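Local coordinates for DUF1285 domain-containing protein (Shewanella baltica, PDB 2RA9), which is of unknown function but, with a new fold built from repeated structural motifs, may take part in signal transduction, at residues 88-93 and 141-146; 108-113 and 119-124. All blocks are in the same frame, centred on the assembly; numbering follows the deposited sequence. Where two conformers were deposited one is given.

Contact 1 of 2, residues 88-93 and 141-146; sequences QPHSLL and EFNLSD. With NA (sodium ion), chain B.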
ATOM      1  N   GLN A  88      -4.645  10.788 -17.297  1.00 27.54           N
ATOM      2  CA  GLN A  88      -4.909  11.975 -18.102  0.50 26.41           C
ATOM      3  C   GLN A  88      -4.810  13.218 -17.218  1.00 24.57           C
ATOM      4  O   GLN A  88      -4.906  13.120 -15.985  1.00 22.37           O
ATOM      5  CB  GLN A  88      -6.291  11.904 -18.766  0.50 26.36           C
ATOM      6  CG  GLN A  88      -6.514  10.680 -19.684  0.50 27.69           C
ATOM      7  CD  GLN A  88      -7.104   9.472 -18.964  0.50 31.58           C
ATOM      8  OE1 GLN A  88      -7.451   9.534 -17.782  0.50 34.93           O
ATOM      9  NE2 GLN A  88      -7.234   8.363 -19.689  0.50 34.97           N
ATOM     10  N   PRO A  89      -4.609  14.400 -17.841  1.00 22.58           N
ATOM     11  CA  PRO A  89      -4.588  15.581 -17.014  1.00 22.52           C
ATOM     12  C   PRO A  89      -5.781  15.586 -16.101  1.00 19.01           C
ATOM     13  O   PRO A  89      -6.900  15.234 -16.521  1.00 20.60           O
ATOM     14  CB  PRO A  89      -4.633  16.709 -18.052  1.00 23.37           C
ATOM     15  CG  PRO A  89      -3.846  16.133 -19.163  1.00 23.82           C
ATOM     16  CD  PRO A  89      -4.385  14.745 -19.251  1.00 23.85           C
ATOM     17  N   HIS A  90      -5.536  15.909 -14.833  1.00 18.59           N
ATOM     18  CA  HIS A  90      -6.587  16.056 -13.831  1.00 17.97           C
ATOM     19  C   HIS A  90      -7.268  14.769 -13.410  1.00 18.72           C
ATOM     20  O   HIS A  90      -8.160  14.806 -12.582  1.00 18.65           O
ATOM     21  CB  HIS A  90      -7.641  17.107 -14.223  1.00 16.87           C
ATOM     22  CG  HIS A  90      -7.045  18.450 -14.488  1.00 17.57           C
ATOM     23  ND1 HIS A  90      -6.956  19.426 -13.524  1.00 17.55           N
ATOM     24  CD2 HIS A  90      -6.433  18.941 -15.585  1.00 20.16           C
ATOM     25  CE1 HIS A  90      -6.353  20.486 -14.037  1.00 16.77           C
ATOM     26  NE2 HIS A  90      -6.016  20.207 -15.281  1.00 17.53           N
ATOM     27  N   SER A  91      -6.776  13.635 -13.893  1.00 17.95           N
ATOM     28  CA  SER A  91      -7.386  12.368 -13.559  1.00 18.02           C
ATOM     29  C   SER A  91      -6.936  11.851 -12.188  1.00 17.07           C
ATOM     30  O   SER A  91      -6.065  12.425 -11.519  1.00 17.87           O
ATOM     31  CB  SER A  91      -7.102  11.327 -14.651  1.00 18.77           C
ATOM     32  OG  SER A  91      -5.804  10.782 -14.536  1.00 21.26           O
ATOM     33  N   LEU A  92      -7.582  10.782 -11.751  1.00 18.26           N
ATOM     34  CA  LEU A  92      -7.129   9.996 -10.629  1.00 17.11           C
ATOM     35  C   LEU A  92      -5.766   9.411 -10.942  1.00 17.83           C
ATOM     36  O   LEU A  92      -5.292   9.454 -12.082  1.00 18.63           O
ATOM     37  CB  LEU A  92      -8.141   8.889 -10.313  1.00 16.47           C
ATOM     38  CG  LEU A  92      -9.531   9.322  -9.869  1.00 18.38           C
ATOM     39  CD1 LEU A  92     -10.443   8.124  -9.716  1.00 21.91           C
ATOM     40  CD2 LEU A  92      -9.514  10.132  -8.600  1.00 20.91           C
ATOM     41  N   LEU A  93      -5.109   8.872  -9.915  1.00 16.93           N
ATOM     42  CA  LEU A  93      -3.737   8.429 -10.069  1.00 16.02           C
ATOM     43  C   LEU A  93      -3.664   6.922 -10.251  1.00 15.36           C
ATOM     44  O   LEU A  93      -4.481   6.175  -9.697  1.00 17.75           O
ATOM     45  CB  LEU A  93      -2.919   8.770  -8.841  1.00 16.39           C
ATOM     46  CG  LEU A  93      -2.637  10.204  -8.462  1.00 15.80           C
ATOM     47  CD1 LEU A  93      -1.840  10.192  -7.121  1.00 18.38           C
ATOM     48  CD2 LEU A  93      -1.858  10.842  -9.528  1.00 19.08           C
ATOM     49  N   GLU A 141       2.361  17.592  -7.660  1.00 12.02           N
ATOM     50  CA  GLU A 141       1.298  17.049  -8.541  1.00 12.11           C
ATOM     51  C   GLU A 141      -0.084  17.638  -8.285  1.00 12.82           C
ATOM     52  O   GLU A 141      -0.960  17.590  -9.154  1.00 14.37           O
ATOM     53  CB  GLU A 141       1.194  15.518  -8.351  1.00 13.93           C
ATOM     54  CG  GLU A 141       0.266  14.805  -9.327  1.00 14.29           C
ATOM     55  CD  GLU A 141       0.688  14.988 -10.777  1.00 18.56           C
ATOM     56  OE1 GLU A 141       1.888  14.931 -11.059  1.00 18.65           O
ATOM     57  OE2 GLU A 141      -0.176  15.223 -11.649  1.00 22.24           O
ATOM     58  N   PHE A 142      -0.324  18.147  -7.089  1.00 12.49           N
ATOM     59  CA  PHE A 142      -1.647  18.637  -6.704  1.00 13.65           C
ATOM     60  C   PHE A 142      -2.180  19.622  -7.755  1.00 12.60           C
ATOM     61  O   PHE A 142      -1.435  20.459  -8.273  1.00 13.43           O
ATOM     62  CB  PHE A 142      -1.557  19.355  -5.358  1.00 14.18           C
ATOM     63  CG  PHE A 142      -2.848  19.982  -4.913  1.00 16.15           C
ATOM     64  CD1 PHE A 142      -3.825  19.227  -4.291  1.00 17.72           C
ATOM     65  CD2 PHE A 142      -3.068  21.330  -5.095  1.00 18.98           C
ATOM     66  CE1 PHE A 142      -5.008  19.794  -3.893  1.00 19.94           C
ATOM     67  CE2 PHE A 142      -4.261  21.920  -4.669  1.00 20.93           C
ATOM     68  CZ  PHE A 142      -5.220  21.153  -4.078  1.00 19.99           C
ATOM     69  N   ASN A 143      -3.480  19.480  -8.055  1.00 14.85           N
ATOM     70  CA  ASN A 143      -4.262  20.389  -8.891  1.00 15.34           C
ATOM     71  C   ASN A 143      -5.448  20.812  -8.041  1.00 17.78           C
ATOM     72  O   ASN A 143      -6.039  19.988  -7.369  1.00 17.49           O
ATOM     73  CB  ASN A 143      -4.861  19.708 -10.153  1.00 15.16           C
ATOM     74  CG  ASN A 143      -3.808  19.246 -11.169  1.00 14.71           C
ATOM     75  OD1 ASN A 143      -2.612  19.584 -11.101  1.00 20.16           O
ATOM     76  ND2 ASN A 143      -4.264  18.525 -12.144  1.00 16.89           N
ATOM     77  N   LEU A 144      -5.849  22.072  -8.153  1.00 17.55           N
ATOM     78  CA  LEU A 144      -7.076  22.514  -7.471  1.00 20.80           C
ATOM     79  C   LEU A 144      -8.291  21.637  -7.773  1.00 18.64           C
ATOM     80  O   LEU A 144      -9.172  21.425  -6.905  1.00 20.11           O
ATOM     81  CB  LEU A 144      -7.381  23.970  -7.797  1.00 23.48           C
ATOM     82  CG  LEU A 144      -8.096  24.702  -6.633  1.00 27.55           C
ATOM     83  CD1 LEU A 144      -7.402  24.517  -5.228  1.00 26.51           C
ATOM     84  CD2 LEU A 144      -8.235  26.141  -6.944  1.00 28.41           C
ATOM     85  N   SER A 145      -8.342  21.096  -8.989  1.00 17.13           N
ATOM     86  CA  SER A 145      -9.457  20.200  -9.349  1.00 19.02           C
ATOM     87  C   SER A 145      -9.542  18.928  -8.505  1.00 20.47           C
ATOM     88  O   SER A 145     -10.577  18.281  -8.471  1.00 22.08           O
ATOM     89  CB  SER A 145      -9.400  19.820 -10.822  1.00 19.79           C
ATOM     90  OG  SER A 145      -8.188  19.155 -11.104  1.00 19.21           O
ATOM     91  N   ASP A 146      -8.457  18.567  -7.841  1.00 18.91           N
ATOM     92  CA  ASP A 146      -8.443  17.352  -7.007  1.00 19.91           C
ATOM     93  C   ASP A 146      -9.419  17.445  -5.836  1.00 21.22           C
ATOM     94  O   ASP A 146      -9.811  16.418  -5.263  1.00 23.00           O
ATOM     95  CB  ASP A 146      -7.030  17.083  -6.492  1.00 20.17           C
ATOM     96  CG  ASP A 146      -6.113  16.585  -7.557  1.00 19.38           C
ATOM     97  OD1 ASP A 146      -6.601  15.938  -8.544  1.00 20.81           O
ATOM     98  OD2 ASP A 146      -4.899  16.851  -7.437  1.00 17.84           O
TER
HETATM   99 NA    NA B 158       0.595  21.410  -8.493  1.00 16.51          NA
HETATM  100  O   HOH W   1      -8.321  16.646 -10.508  1.00 19.56           O
HETATM  101  O   HOH W   2       2.460  22.816  -9.085  1.00 16.84           O
HETATM  102  O   HOH W   3       0.673  20.853 -10.800  1.00 15.58           O
HETATM  103  O   HOH W   4       1.282  21.667  -6.195  1.00 16.86           O
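The imidazole of H90 is met twice by the chain end at 141-146, by N143 over one face and by S145 at an edge. E141 turns its carboxylate to R86, OE2 making a salt bridge. F142 turns its carbonyl O to the sodium ion, at 2.2 Å, and the carbonyl of N140 and three waters complete the set of five ligands. N143 brings its side-chain amide across the H90 ring, offset toward the rim, with the two planes 51° apart. N143 N also bonds D146 OD2 of the short 3-10 turn at 3.1 Å, coming in from above the carboxylate plane. S145 makes the direct bond, chi1 of 60° setting OG between the backbone N and the carbonyl carbon to face the ring edge. H90 ND1 donates to S145 OG at 2.7 Å, nearly straight (168°) and in the ring plane, while S145 OG donates to a water 2.6 Å away. That water donates to H90 O and to D146 OD1 (2.7 Å), bridging both segments. H90 presents its ring from the third position of a type II turn, closed by S91 N to Q88 O at 2.9 Å. The contact lies at the surface, where the connection from strand 79-86 to strand 93-97 meets the chain leaving helix 135-141; R86, ending the first strand, also bridges to D146 OD1 and bonds S91 O.

Contact 2 of 2, residues 108-113 and 119-124; sequences IKQMKL and YLPLER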
ATOM      1  N   ILE A 108      -6.368  11.466  -4.630  1.00 16.37           N
ATOM      2  CA  ILE A 108      -5.623  12.410  -3.807  1.00 16.01           C
ATOM      3  C   ILE A 108      -6.485  13.006  -2.691  1.00 16.59           C
ATOM      4  O   ILE A 108      -6.022  13.218  -1.584  1.00 16.79           O
ATOM      5  CB  ILE A 108      -5.010  13.547  -4.721  1.00 16.57           C
ATOM      6  CG1 ILE A 108      -3.802  13.011  -5.520  1.00 19.26           C
ATOM      7  CG2 ILE A 108      -4.602  14.754  -3.899  1.00 20.64           C
ATOM      8  CD1 ILE A 108      -3.434  13.833  -6.764  1.00 23.18           C
ATOM      9  N   LYS A 109      -7.749  13.298  -2.992  1.00 17.59           N
ATOM     10  CA  LYS A 109      -8.674  13.905  -2.044  1.00 19.49           C
ATOM     11  C   LYS A 109      -8.880  13.055  -0.778  1.00 19.16           C
ATOM     12  O   LYS A 109      -9.224  13.569   0.292  1.00 17.83           O
ATOM     13  CB  LYS A 109     -10.005  14.087  -2.772  1.00 22.93           C
ATOM     14  CG  LYS A 109     -11.104  14.779  -2.050  1.00 30.10           C
ATOM     15  CD  LYS A 109     -12.336  14.918  -2.969  1.00 29.47           C
ATOM     16  CE  LYS A 109     -12.882  13.563  -3.449  1.00 34.02           C
ATOM     17  NZ  LYS A 109     -13.092  12.578  -2.338  1.00 38.66           N
ATOM     18  N   GLN A 110      -8.685  11.749  -0.926  1.00 17.97           N
ATOM     19  CA  GLN A 110      -8.903  10.804   0.166  1.00 16.27           C
ATOM     20  C   GLN A 110      -7.634  10.482   0.948  1.00 16.40           C
ATOM     21  O   GLN A 110      -7.605   9.600   1.804  1.00 15.68           O
ATOM     22  CB  GLN A 110      -9.499   9.523  -0.396  1.00 17.40           C
ATOM     23  CG  GLN A 110     -10.921   9.711  -0.978  1.00 21.76           C
ATOM     24  CD  GLN A 110     -11.421   8.439  -1.629  1.00 27.22           C
ATOM     25  OE1 GLN A 110     -11.336   7.360  -1.039  1.00 35.98           O
ATOM     26  NE2 GLN A 110     -11.912   8.551  -2.861  1.00 32.27           N
HETATM   27  N   MSE A 111      -6.574  11.239   0.706  1.00 15.75           N
HETATM   28  CA  MSE A 111      -5.323  11.019   1.401  1.00 14.87           C
HETATM   29  C   MSE A 111      -5.484  11.188   2.896  1.00 14.30           C
HETATM   30  O   MSE A 111      -6.318  11.982   3.371  1.00 16.31           O
HETATM   31  CB  MSE A 111      -4.276  11.979   0.873  1.00 15.34           C
HETATM   32  CG  MSE A 111      -4.435  13.420   1.359  1.00 17.05           C
HETATM   33 SE   MSE A 111      -2.960  14.513   0.717  0.75 18.23          SE
HETATM   34  CE  MSE A 111      -3.528  16.075   1.676  1.00 18.01           C
ATOM     35  N   LYS A 112      -4.631  10.504   3.651  1.00 14.36           N
ATOM     36  CA  LYS A 112      -4.596  10.643   5.091  1.00 16.17           C
ATOM     37  C   LYS A 112      -3.189  10.993   5.522  1.00 16.68           C
ATOM     38  O   LYS A 112      -2.217  10.448   4.993  1.00 17.04           O
ATOM     39  CB  LYS A 112      -5.083   9.326   5.718  1.00 19.55           C
ATOM     40  CG  LYS A 112      -4.798   9.103   7.189  1.00 26.40           C
ATOM     41  CD  LYS A 112      -5.406   7.781   7.643  1.00 30.87           C
ATOM     42  CE  LYS A 112      -4.573   6.579   7.165  1.00 32.96           C
ATOM     43  NZ  LYS A 112      -4.948   5.337   7.880  1.00 37.38           N
ATOM     44  N   LEU A 113      -3.081  11.927   6.468  1.00 16.26           N
ATOM     45  CA  LEU A 113      -1.796  12.348   6.993  1.00 16.76           C
ATOM     46  C   LEU A 113      -1.670  11.998   8.447  1.00 17.81           C
ATOM     47  O   LEU A 113      -2.621  12.129   9.199  1.00 19.47           O
ATOM     48  CB  LEU A 113      -1.586  13.878   6.840  1.00 18.00           C
ATOM     49  CG  LEU A 113      -1.314  14.400   5.436  1.00 17.17           C
ATOM     50  CD1 LEU A 113      -2.402  14.031   4.419  1.00 22.59           C
ATOM     51  CD2 LEU A 113      -1.047  15.907   5.404  1.00 19.11           C
ATOM     52  N   TYR A 119      -0.558   8.906   3.361  1.00 11.76           N
ATOM     53  CA  TYR A 119      -1.100   7.611   2.933  1.00 12.73           C
ATOM     54  C   TYR A 119      -2.210   7.782   1.929  1.00 11.70           C
ATOM     55  O   TYR A 119      -2.998   8.683   2.055  1.00 13.07           O
ATOM     56  CB  TYR A 119      -1.628   6.815   4.130  1.00 14.42           C
ATOM     57  CG  TYR A 119      -0.632   6.614   5.225  1.00 13.22           C
ATOM     58  CD1 TYR A 119      -0.424   7.594   6.184  1.00 14.06           C
ATOM     59  CD2 TYR A 119       0.075   5.434   5.350  1.00 12.60           C
ATOM     60  CE1 TYR A 119       0.454   7.412   7.202  1.00 14.12           C
ATOM     61  CE2 TYR A 119       1.007   5.247   6.399  1.00 13.13           C
ATOM     62  CZ  TYR A 119       1.211   6.251   7.292  1.00 13.28           C
ATOM     63  OH  TYR A 119       2.085   6.082   8.332  1.00 16.24           O
ATOM     64  N   LEU A 120      -2.262   6.914   0.914  1.00 13.69           N
ATOM     65  CA  LEU A 120      -3.326   6.951  -0.080  1.00 13.48           C
ATOM     66  C   LEU A 120      -4.128   5.663  -0.018  1.00 12.17           C
ATOM     67  O   LEU A 120      -3.550   4.588   0.121  1.00 13.27           O
ATOM     68  CB  LEU A 120      -2.769   7.145  -1.502  1.00 15.23           C
ATOM     69  CG  LEU A 120      -2.083   8.487  -1.798  1.00 15.55           C
ATOM     70  CD1 LEU A 120      -1.368   8.506  -3.152  1.00 18.11           C
ATOM     71  CD2 LEU A 120      -3.080   9.660  -1.691  1.00 17.92           C
ATOM     72  N   PRO A 121      -5.454   5.745  -0.165  1.00 14.06           N
ATOM     73  CA  PRO A 121      -6.229   4.522  -0.044  1.00 14.53           C
ATOM     74  C   PRO A 121      -6.275   3.731  -1.353  1.00 14.64           C
ATOM     75  O   PRO A 121      -6.409   4.297  -2.434  1.00 16.49           O
ATOM     76  CB  PRO A 121      -7.605   5.028   0.387  1.00 17.55           C
ATOM     77  CG  PRO A 121      -7.711   6.392  -0.265  1.00 17.62           C
ATOM     78  CD  PRO A 121      -6.319   6.925  -0.355  1.00 15.36           C
ATOM     79  N   LEU A 122      -6.082   2.424  -1.216  1.00 13.86           N
ATOM     80  CA  LEU A 122      -6.069   1.492  -2.321  1.00 14.63           C
ATOM     81  C   LEU A 122      -7.207   0.509  -2.102  1.00 15.44           C
ATOM     82  O   LEU A 122      -8.080   0.729  -1.264  1.00 19.29           O
ATOM     83  CB  LEU A 122      -4.709   0.767  -2.371  1.00 12.31           C
ATOM     84  CG  LEU A 122      -3.472   1.654  -2.205  1.00 12.86           C
ATOM     85  CD1 LEU A 122      -2.226   0.844  -2.092  1.00 13.81           C
ATOM     86  CD2 LEU A 122      -3.360   2.711  -3.306  1.00 15.72           C
ATOM     87  N   GLU A 123      -7.164  -0.620  -2.794  1.00 15.63           N
ATOM     88  CA  GLU A 123      -8.247  -1.594  -2.715  1.00 15.94           C
ATOM     89  C   GLU A 123      -8.105  -2.483  -1.505  1.00 15.51           C
ATOM     90  O   GLU A 123      -7.088  -2.489  -0.841  1.00 13.98           O
ATOM     91  CB  GLU A 123      -8.274  -2.439  -3.993  1.00 18.29           C
ATOM     92  CG  GLU A 123      -7.100  -3.360  -4.190  1.00 23.85           C
ATOM     93  CD  GLU A 123      -5.934  -2.786  -4.988  1.00 29.55           C
ATOM     94  OE1 GLU A 123      -5.804  -1.536  -5.098  1.00 25.96           O
ATOM     95  OE2 GLU A 123      -5.143  -3.617  -5.512  1.00 30.71           O
ATOM     96  N   ARG A 124      -9.157  -3.251  -1.232  1.00 14.53           N
ATOM     97  CA  ARG A 124      -9.136  -4.278  -0.182  1.00 13.81           C
ATOM     98  C   ARG A 124      -8.831  -3.742   1.231  1.00 12.89           C
ATOM     99  O   ARG A 124      -8.317  -4.461   2.078  1.00 13.06           O
ATOM    100  CB  ARG A 124      -8.163  -5.417  -0.562  1.00 15.50           C
ATOM    101  CG  ARG A 124      -8.512  -6.178  -1.872  1.00 17.23           C
ATOM    102  CD  ARG A 124      -7.590  -7.368  -2.164  1.00 15.54           C
ATOM    103  NE  ARG A 124      -6.146  -7.070  -2.258  1.00 21.27           N
ATOM    104  CZ  ARG A 124      -5.518  -6.511  -3.301  1.00 22.47           C
ATOM    105  NH1 ARG A 124      -6.139  -6.218  -4.436  1.00 23.65           N
ATOM    106  NH2 ARG A 124      -4.211  -6.305  -3.228  1.00 22.08           N
TER
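K112 and Y119 form an antiparallel hydrogen-bonded pair where the two arms of a beta hairpin meet. K112 N reaches Y119 O at 2.9 Å, and Y119 N returns the bond to K112 O at 2.8 Å, the donor lying almost in line with the carbonyl. That same K112 O sits at the edge of the Y119 ring, in its plane, 3.6 Å from CD1. The ammonium of K112 stands over the ring, but too far off for more than a weak cation-pi attraction; it has W127 as a second aromatic partner.

Just before the pair the chain makes a 3-10 turn, closed by M111 N to I108 O, and here Q110 crosses P121 at about a right angle. Starting from its CB, Q110 touches P121 CG at 3.6 Å, with P121 CD a little farther away. With CG set beside the backbone N (chi1 -66°) the chain runs on extended, until OE1 comes within 3.8 Å of P121 CG; at the tip NE2 bonds the carboxylate of D107. Without the ring carbons CG and CD, as with an alanine at P121, Q110 would probably lose its neighbour here, a gap opening beside its CB and its aliphatic part being left free to shift. Next along, L120 CD2 packs on M111 CB at 3.7 Å.

Strand 112-113 is the outermost of its sheet, and 118-121 joins it to strand 127-130, where L120 pairs through backbone bonds with G128. L120 turns its side chain into the core against I81, V106 and L130, whereas Y119 lies against W127 and K129 and bonds D76 through its hydroxyl.

Both arms of the hairpin in contact 2 fall within the span of chain between 88-93 and 141-146. The centres of the two contacts are about 14 Å apart, and they touch directly, with I108 CD1 3.4 Å from D146 OD2 and I108 CG1 3.8 Å from L93 CD1. Contact 2 lies in the second six-stranded mixed sheet, and contact 1 at its end, where L93 enters strand 93-97. The strand order of this sheet matches that of the first, in keeping with a fold of repeated motifs. R86 is common ground: bridging to E141 and D146 and touched by I108, it ties the last residues after helix 135-141 to the sheet that holds the hairpin.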